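Local coordinates for sortase B (Streptococcus pyogenes, PDB 3PSQ), which takes part in pilus assembly as a class B sortase, probably a cysteine transpeptidase that works through an acyl-thioester intermediate, at residues Arg110-Asn116 with Val171-Glu175; Pro107-Lys111 with Ile135-Gln140. One frame throughout, in Å; residues are numbered along the deposited sequence.

Contact 1: residues Arg110-Asn116 with Val171-Glu175; sequences RKKSFFN and VQYRE. With EDO (1,2-ethanediol), chain C; EDO (1,2-ethanediol), chain D.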
loop_
_atom_site.group_PDB
_atom_site.type_symbol
_atom_site.label_atom_id
_atom_site.label_comp_id
_atom_site.label_asym_id
_atom_site.label_seq_id
_atom_site.Cartn_x
_atom_site.Cartn_y
_atom_site.Cartn_z
ATOM N N ARG A 110 -13.888 -3.108 -3.835
ATOM C CA ARG A 110 -14.544 -4.293 -4.381
ATOM C C ARG A 110 -15.820 -3.895 -5.118
ATOM O O ARG A 110 -16.303 -4.646 -5.971
ATOM C CB ARG A 110 -14.894 -5.291 -3.269
ATOM C CG ARG A 110 -13.681 -5.834 -2.470
ATOM C CD ARG A 110 -14.094 -6.672 -1.227
ATOM N NE ARG A 110 -14.605 -7.949 -1.689
ATOM C CZ ARG A 110 -13.870 -9.054 -1.802
ATOM N NH1 ARG A 110 -12.595 -9.064 -1.424
ATOM N NH2 ARG A 110 -14.414 -10.163 -2.283
ATOM N N LYS A 111 -16.383 -2.741 -4.767
ATOM C CA LYS A 111 -17.654 -2.297 -5.335
ATOM C C LYS A 111 -17.430 -1.589 -6.670
ATOM O O LYS A 111 -16.636 -0.629 -6.759
ATOM C CB LYS A 111 -18.386 -1.353 -4.372
ATOM C CG LYS A 111 -18.787 -1.950 -3.021
ATOM C CD LYS A 111 -19.065 -0.769 -2.029
ATOM C CE LYS A 111 -19.648 -1.187 -0.655
ATOM N NZ LYS A 111 -20.632 -0.126 -0.140
ATOM N N LYS A 112 -18.136 -2.054 -7.704
ATOM C CA LYS A 112 -18.002 -1.479 -9.062
ATOM C C LYS A 112 -18.090 0.041 -9.088
ATOM O O LYS A 112 -17.171 0.714 -9.541
ATOM C CB LYS A 112 -19.033 -2.074 -10.040
ATOM C CG LYS A 112 -18.777 -1.688 -11.508
ATOM C CD LYS A 112 -19.811 -2.328 -12.451
ATOM C CE LYS A 112 -19.540 -1.941 -13.927
ATOM N NZ LYS A 112 -20.700 -2.229 -14.859
ATOM N N SER A 113 -19.191 0.585 -8.584
ATOM C CA SER A 113 -19.388 2.027 -8.588
ATOM C C SER A 113 -18.273 2.763 -7.836
ATOM O O SER A 113 -17.775 3.804 -8.306
ATOM C CB SER A 113 -20.763 2.382 -8.008
ATOM O OG SER A 113 -20.833 3.758 -7.666
ATOM N N PHE A 114 -17.872 2.244 -6.669
ATOM C CA PHE A 114 -16.777 2.857 -5.899
ATOM C C PHE A 114 -15.435 2.796 -6.656
ATOM O O PHE A 114 -14.703 3.766 -6.724
ATOM C CB PHE A 114 -16.644 2.209 -4.504
ATOM C CG PHE A 114 -15.708 2.957 -3.573
ATOM C CD1 PHE A 114 -16.205 3.896 -2.677
ATOM C CD2 PHE A 114 -14.327 2.738 -3.615
ATOM C CE1 PHE A 114 -15.365 4.596 -1.843
ATOM C CE2 PHE A 114 -13.466 3.446 -2.771
ATOM C CZ PHE A 114 -13.989 4.380 -1.896
ATOM N N PHE A 115 -15.133 1.636 -7.214
ATOM C CA PHE A 115 -13.933 1.439 -8.008
ATOM C C PHE A 115 -13.867 2.315 -9.255
ATOM O O PHE A 115 -12.810 2.823 -9.599
ATOM C CB PHE A 115 -13.854 -0.015 -8.432
ATOM C CG PHE A 115 -12.597 -0.355 -9.174
ATOM C CD1 PHE A 115 -11.403 -0.615 -8.477
ATOM C CD2 PHE A 115 -12.597 -0.401 -10.577
ATOM C CE1 PHE A 115 -10.235 -0.933 -9.166
ATOM C CE2 PHE A 115 -11.429 -0.703 -11.271
ATOM C CZ PHE A 115 -10.235 -0.974 -10.564
ATOM N N ASN A 116 -14.993 2.485 -9.952
ATOM C CA ASN A 116 -15.018 3.416 -11.090
ATOM C C ASN A 116 -14.951 4.889 -10.664
ATOM O O ASN A 116 -14.523 5.731 -11.437
ATOM C CB ASN A 116 -16.243 3.197 -11.985
ATOM C CG ASN A 116 -16.243 1.837 -12.683
ATOM O OD1 ASN A 116 -15.220 1.146 -12.761
ATOM N ND2 ASN A 116 -17.412 1.445 -13.192
ATOM N N VAL A 171 -11.157 -8.591 -8.201
ATOM C CA VAL A 171 -12.603 -8.420 -8.108
ATOM C C VAL A 171 -13.013 -7.221 -8.983
ATOM O O VAL A 171 -14.105 -7.207 -9.530
ATOM C CB VAL A 171 -13.046 -8.179 -6.632
ATOM C CG1 VAL A 171 -14.533 -7.847 -6.549
ATOM C CG2 VAL A 171 -12.727 -9.388 -5.774
ATOM N N GLN A 172 -12.149 -6.205 -9.056
ATOM C CA GLN A 172 -12.271 -5.148 -10.051
ATOM C C GLN A 172 -10.928 -4.931 -10.785
ATOM O O GLN A 172 -9.857 -5.080 -10.196
ATOM C CB GLN A 172 -12.748 -3.843 -9.410
ATOM C CG GLN A 172 -13.996 -3.949 -8.575
ATOM C CD GLN A 172 -15.232 -4.283 -9.382
ATOM O OE1 GLN A 172 -15.223 -4.213 -10.614
ATOM N NE2 GLN A 172 -16.307 -4.656 -8.694
ATOM N N TYR A 173 -10.992 -4.589 -12.069
ATOM C CA TYR A 173 -9.788 -4.396 -12.897
ATOM C C TYR A 173 -10.051 -3.408 -14.039
ATOM O O TYR A 173 -11.184 -3.293 -14.533
ATOM C CB TYR A 173 -9.375 -5.736 -13.479
ATOM C CG TYR A 173 -8.013 -5.762 -14.137
ATOM C CD1 TYR A 173 -6.856 -5.948 -13.389
ATOM C CD2 TYR A 173 -7.881 -5.631 -15.519
ATOM C CE1 TYR A 173 -5.606 -5.983 -13.988
ATOM C CE2 TYR A 173 -6.613 -5.687 -16.142
ATOM C CZ TYR A 173 -5.491 -5.857 -15.356
ATOM O OH TYR A 173 -4.244 -5.917 -15.920
ATOM N N ARG A 174 -9.029 -2.659 -14.436
ATOM C CA ARG A 174 -9.115 -1.820 -15.626
ATOM C C ARG A 174 -7.778 -1.872 -16.360
ATOM O O ARG A 174 -6.733 -1.910 -15.725
ATOM C CB ARG A 174 -9.501 -0.376 -15.267
ATOM C CG ARG A 174 -8.441 0.414 -14.504
ATOM C CD ARG A 174 -8.804 1.882 -14.352
ATOM N NE ARG A 174 -10.157 2.039 -13.815
ATOM C CZ ARG A 174 -10.447 2.346 -12.557
ATOM N NH1 ARG A 174 -11.718 2.460 -12.181
ATOM N NH2 ARG A 174 -9.472 2.544 -11.678
ATOM N N GLU A 175 -7.824 -1.899 -17.692
ATOM C CA GLU A 175 -6.630 -1.841 -18.539
ATOM C C GLU A 175 -6.114 -0.420 -18.631
ATOM O O GLU A 175 -6.818 0.453 -19.125
ATOM C CB GLU A 175 -6.976 -2.258 -19.969
ATOM C CG GLU A 175 -7.611 -3.633 -20.125
ATOM C CD GLU A 175 -6.611 -4.781 -19.927
ATOM O OE1 GLU A 175 -5.404 -4.593 -20.250
ATOM O OE2 GLU A 175 -7.043 -5.869 -19.451
HETATM C C1 EDO C . -21.289 -3.670 -7.569
HETATM O O1 EDO C . -20.040 -4.318 -7.277
HETATM C C2 EDO C . -21.484 -2.396 -6.727
HETATM O O2 EDO C . -21.281 -1.234 -7.553
HETATM C C1 EDO D . -1.632 -2.198 -16.215
HETATM O O1 EDO D . -1.424 -2.296 -17.619
HETATM C C2 EDO D . -3.012 -2.750 -15.920
HETATM O O2 EDO D . -3.959 -1.757 -16.315
HETATM O O HOH W 1 -13.729 -1.118 -14.398
#

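Contact 2: residues Pro107-Lys111 with Ile135-Gln140; sequences PNFRK and IFACIQ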
loop_
_atom_site.group_PDB
_atom_site.type_symbol
_atom_site.label_atom_id
_atom_site.label_comp_id
_atom_site.label_asym_id
_atom_site.label_seq_id
_atom_site.Cartn_x
_atom_site.Cartn_y
_atom_site.Cartn_z
ATOM N N PRO A 107 -11.847 -2.357 1.352
ATOM C CA PRO A 107 -12.798 -3.227 0.671
ATOM C C PRO A 107 -13.893 -2.477 -0.130
ATOM O O PRO A 107 -14.657 -3.116 -0.852
ATOM C CB PRO A 107 -13.436 -4.043 1.814
ATOM C CG PRO A 107 -12.482 -3.968 2.903
ATOM C CD PRO A 107 -11.767 -2.648 2.792
ATOM N N ASN A 108 -13.988 -1.164 0.021
ATOM C CA ASN A 108 -14.913 -0.406 -0.841
ATOM C C ASN A 108 -14.508 -0.542 -2.302
ATOM O O ASN A 108 -15.337 -0.419 -3.187
ATOM C CB ASN A 108 -14.967 1.079 -0.450
ATOM C CG ASN A 108 -15.605 1.289 0.924
ATOM O OD1 ASN A 108 -16.333 0.429 1.404
ATOM N ND2 ASN A 108 -15.312 2.417 1.561
ATOM N N PHE A 109 -13.227 -0.802 -2.549
ATOM C CA PHE A 109 -12.739 -0.969 -3.909
ATOM C C PHE A 109 -13.222 -2.239 -4.595
ATOM O O PHE A 109 -12.988 -2.428 -5.785
ATOM C CB PHE A 109 -11.224 -0.869 -3.945
ATOM C CG PHE A 109 -10.720 0.527 -3.760
ATOM C CD1 PHE A 109 -10.747 1.432 -4.813
ATOM C CD2 PHE A 109 -10.238 0.947 -2.541
ATOM C CE1 PHE A 109 -10.280 2.751 -4.644
ATOM C CE2 PHE A 109 -9.775 2.228 -2.375
ATOM C CZ PHE A 109 -9.785 3.141 -3.434
ATOM N N ARG A 110 -13.888 -3.108 -3.835
ATOM C CA ARG A 110 -14.544 -4.293 -4.381
ATOM C C ARG A 110 -15.820 -3.895 -5.118
ATOM O O ARG A 110 -16.303 -4.646 -5.971
ATOM C CB ARG A 110 -14.894 -5.291 -3.269
ATOM C CG ARG A 110 -13.681 -5.834 -2.470
ATOM C CD ARG A 110 -14.094 -6.672 -1.227
ATOM N NE ARG A 110 -14.605 -7.949 -1.689
ATOM C CZ ARG A 110 -13.870 -9.054 -1.802
ATOM N NH1 ARG A 110 -12.595 -9.064 -1.424
ATOM N NH2 ARG A 110 -14.414 -10.163 -2.283
ATOM N N LYS A 111 -16.383 -2.741 -4.767
ATOM C CA LYS A 111 -17.654 -2.297 -5.335
ATOM C C LYS A 111 -17.430 -1.589 -6.670
ATOM O O LYS A 111 -16.636 -0.629 -6.759
ATOM C CB LYS A 111 -18.386 -1.353 -4.372
ATOM C CG LYS A 111 -18.787 -1.950 -3.021
ATOM C CD LYS A 111 -19.065 -0.769 -2.029
ATOM C CE LYS A 111 -19.648 -1.187 -0.655
ATOM N NZ LYS A 111 -20.632 -0.126 -0.140
ATOM N N ILE A 135 -4.964 3.794 -9.938
ATOM C CA ILE A 135 -5.442 2.489 -9.477
ATOM C C ILE A 135 -5.964 1.639 -10.632
ATOM O O ILE A 135 -6.749 2.125 -11.453
ATOM C CB ILE A 135 -6.578 2.654 -8.402
ATOM C CG1 ILE A 135 -6.089 3.524 -7.229
ATOM C CG2 ILE A 135 -7.133 1.282 -7.965
ATOM C CD1 ILE A 135 -7.180 3.941 -6.250
ATOM N N PHE A 136 -5.564 0.375 -10.717
ATOM C CA PHE A 136 -6.116 -0.463 -11.782
ATOM C C PHE A 136 -6.698 -1.789 -11.318
ATOM O O PHE A 136 -7.334 -2.454 -12.103
ATOM C CB PHE A 136 -5.106 -0.700 -12.918
ATOM C CG PHE A 136 -3.895 -1.490 -12.514
ATOM C CD1 PHE A 136 -3.901 -2.873 -12.577
ATOM C CD2 PHE A 136 -2.751 -0.846 -12.079
ATOM C CE1 PHE A 136 -2.779 -3.611 -12.191
ATOM C CE2 PHE A 136 -1.613 -1.571 -11.700
ATOM C CZ PHE A 136 -1.624 -2.943 -11.762
ATOM N N ALA A 137 -6.503 -2.183 -10.058
ATOM C CA ALA A 137 -7.063 -3.459 -9.589
ATOM C C ALA A 137 -7.370 -3.478 -8.100
ATOM O O ALA A 137 -6.653 -2.882 -7.296
ATOM C CB ALA A 137 -6.127 -4.619 -9.936
ATOM N N CYS A 138 -8.445 -4.184 -7.754
ATOM C CA CYS A 138 -8.720 -4.595 -6.388
ATOM C C CYS A 138 -8.659 -6.107 -6.345
ATOM O O CYS A 138 -9.410 -6.780 -7.056
ATOM C CB CYS A 138 -10.125 -4.155 -5.999
ATOM S SG CYS A 138 -10.517 -4.459 -4.274
ATOM N N ILE A 139 -7.791 -6.650 -5.502
ATOM C CA ILE A 139 -7.470 -8.093 -5.508
ATOM C C ILE A 139 -7.938 -8.814 -4.236
ATOM O O ILE A 139 -7.822 -8.281 -3.120
ATOM C CB ILE A 139 -5.932 -8.253 -5.644
ATOM C CG1 ILE A 139 -5.446 -7.673 -6.983
ATOM C CG2 ILE A 139 -5.458 -9.691 -5.395
ATOM C CD1 ILE A 139 -4.021 -7.155 -6.954
ATOM N N GLN A 140 -8.499 -10.005 -4.400
ATOM C CA GLN A 140 -8.742 -10.857 -3.250
ATOM C C GLN A 140 -7.819 -12.055 -3.331
ATOM O O GLN A 140 -7.824 -12.835 -4.290
ATOM C CB GLN A 140 -10.191 -11.318 -3.104
ATOM C CG GLN A 140 -10.366 -12.376 -1.981
ATOM C CD GLN A 140 -10.639 -11.780 -0.589
ATOM O OE1 GLN A 140 -9.722 -11.554 0.216
ATOM N NE2 GLN A 140 -11.919 -11.529 -0.304
#

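Contact 1: residues Arg110-Asn116 with Val171-Glu175
Two side-chain donors from 171-175 reach main-chain carbonyls of 110-116. Q172 NE2 gives a nearly straight hydrogen bond to R110 O (2.7 Å), just before the N-cap residue K111, and R174 NH1 donates to F115 O (2.8 Å) within helix 112-117. R174 also lays its guanidinium flat on the F115 ring, a cation-pi stack with centres 4.2 Å apart and planes at 17°, while R174 NH2 is held by I135 O of strand 130-142. A water donates to N116 OD1 (3.2 Å) and, weakly, to Y173 O (3.4 Å). A 1,2-ethanediol, probably from the crystallisation liquor, accepts hydrogen bonds from K112 N and S113 N.

Packing centres on F115. Q172 CB sits over its ring face, 3.5 Å from the centroid, in a CH-pi contact. V171 CG2 lies over the guanidinium of R110, 4.0 Å from R110 NH2; that group is salt-bridged to E191.

The contact thus docks a short surface helix against edge strand 170-173 and R174 just beyond it. The buried F115 ring is held between Q172 on one face and R174 on the other, and each of these polar side chains also donates to a main-chain carbonyl of 110-116.

Contact 2: residues Pro107-Lys111 with Ile135-Gln140
F109 turns its side chain toward strand 130-142 and overlaps two residues on one face of it: F109 CE1 meets I135 CD1 at 3.7 Å, and F109 CB lies 3.7 Å from C138 SG. Its main chain comes closer still, with F109 O 3.4 Å from C138 CB; the two residues mark the nearest backbone approach, their CA atoms 6.0 Å apart. The pocket is completed by V42 and by V201 of strand 197-205, and F114 of the following helix meets the F109 ring edge-to-face.

R110 continues the packing along the strand. Its N and CG lie 3.7 and 3.9 Å from C138 SG, and its side chain, bent at chi3 (73°), then brings the guanidinium beside Q140, two residues further on. R110 NH1 forms a salt bridge with E191, next to C190, the predicted active-site cysteine and a zinc ligand in this crystal.

The 107-111 segment can present neighbouring side chains this way because it is a tight 3-10 turn, in which R110 N bonds to P107 O (3.1 Å) and K111 N to N108 O (3.0 Å). On the strand, I135, C138 and Q140 share a face although I135 and C138 are three residues apart: the classic beta bulge at F136 and A137, opposite I202, shifts the alternation by one.

A 3-10 turn is thus packed through F109 and the aliphatic part of R110 on the sheet of the sortase beta-barrel, and the guanidinium of R110 reaches the end where Q140 lies about 6 Å, side chain to side chain, from R198, the predicted transition-state stabiliser.

Overall arrangement
Contacts 1 and 2 lie side by side, their centres about 6 Å apart, and share R110 and K111, where the 3-10 turn 107-110 passes into helix 112-117. Along the chain this connection comes first, then strand 130-142, and after helices 151-155 and 159-167 the strand 170-173. The last two are antiparallel neighbours in the sheet, probably hydrogen-bonded through V171 N and C138 O (2.8 Å), so one continuous segment packs across both: the F109 side chain on strand 130-142, R110 on both strands, and F115 on I135 and 172-174. Contact 2 is buried and contact 1 superficial. Together they pack the turn and helix against the sortase barrel, with the R110-Q140 end near R198, a predicted active-site residue.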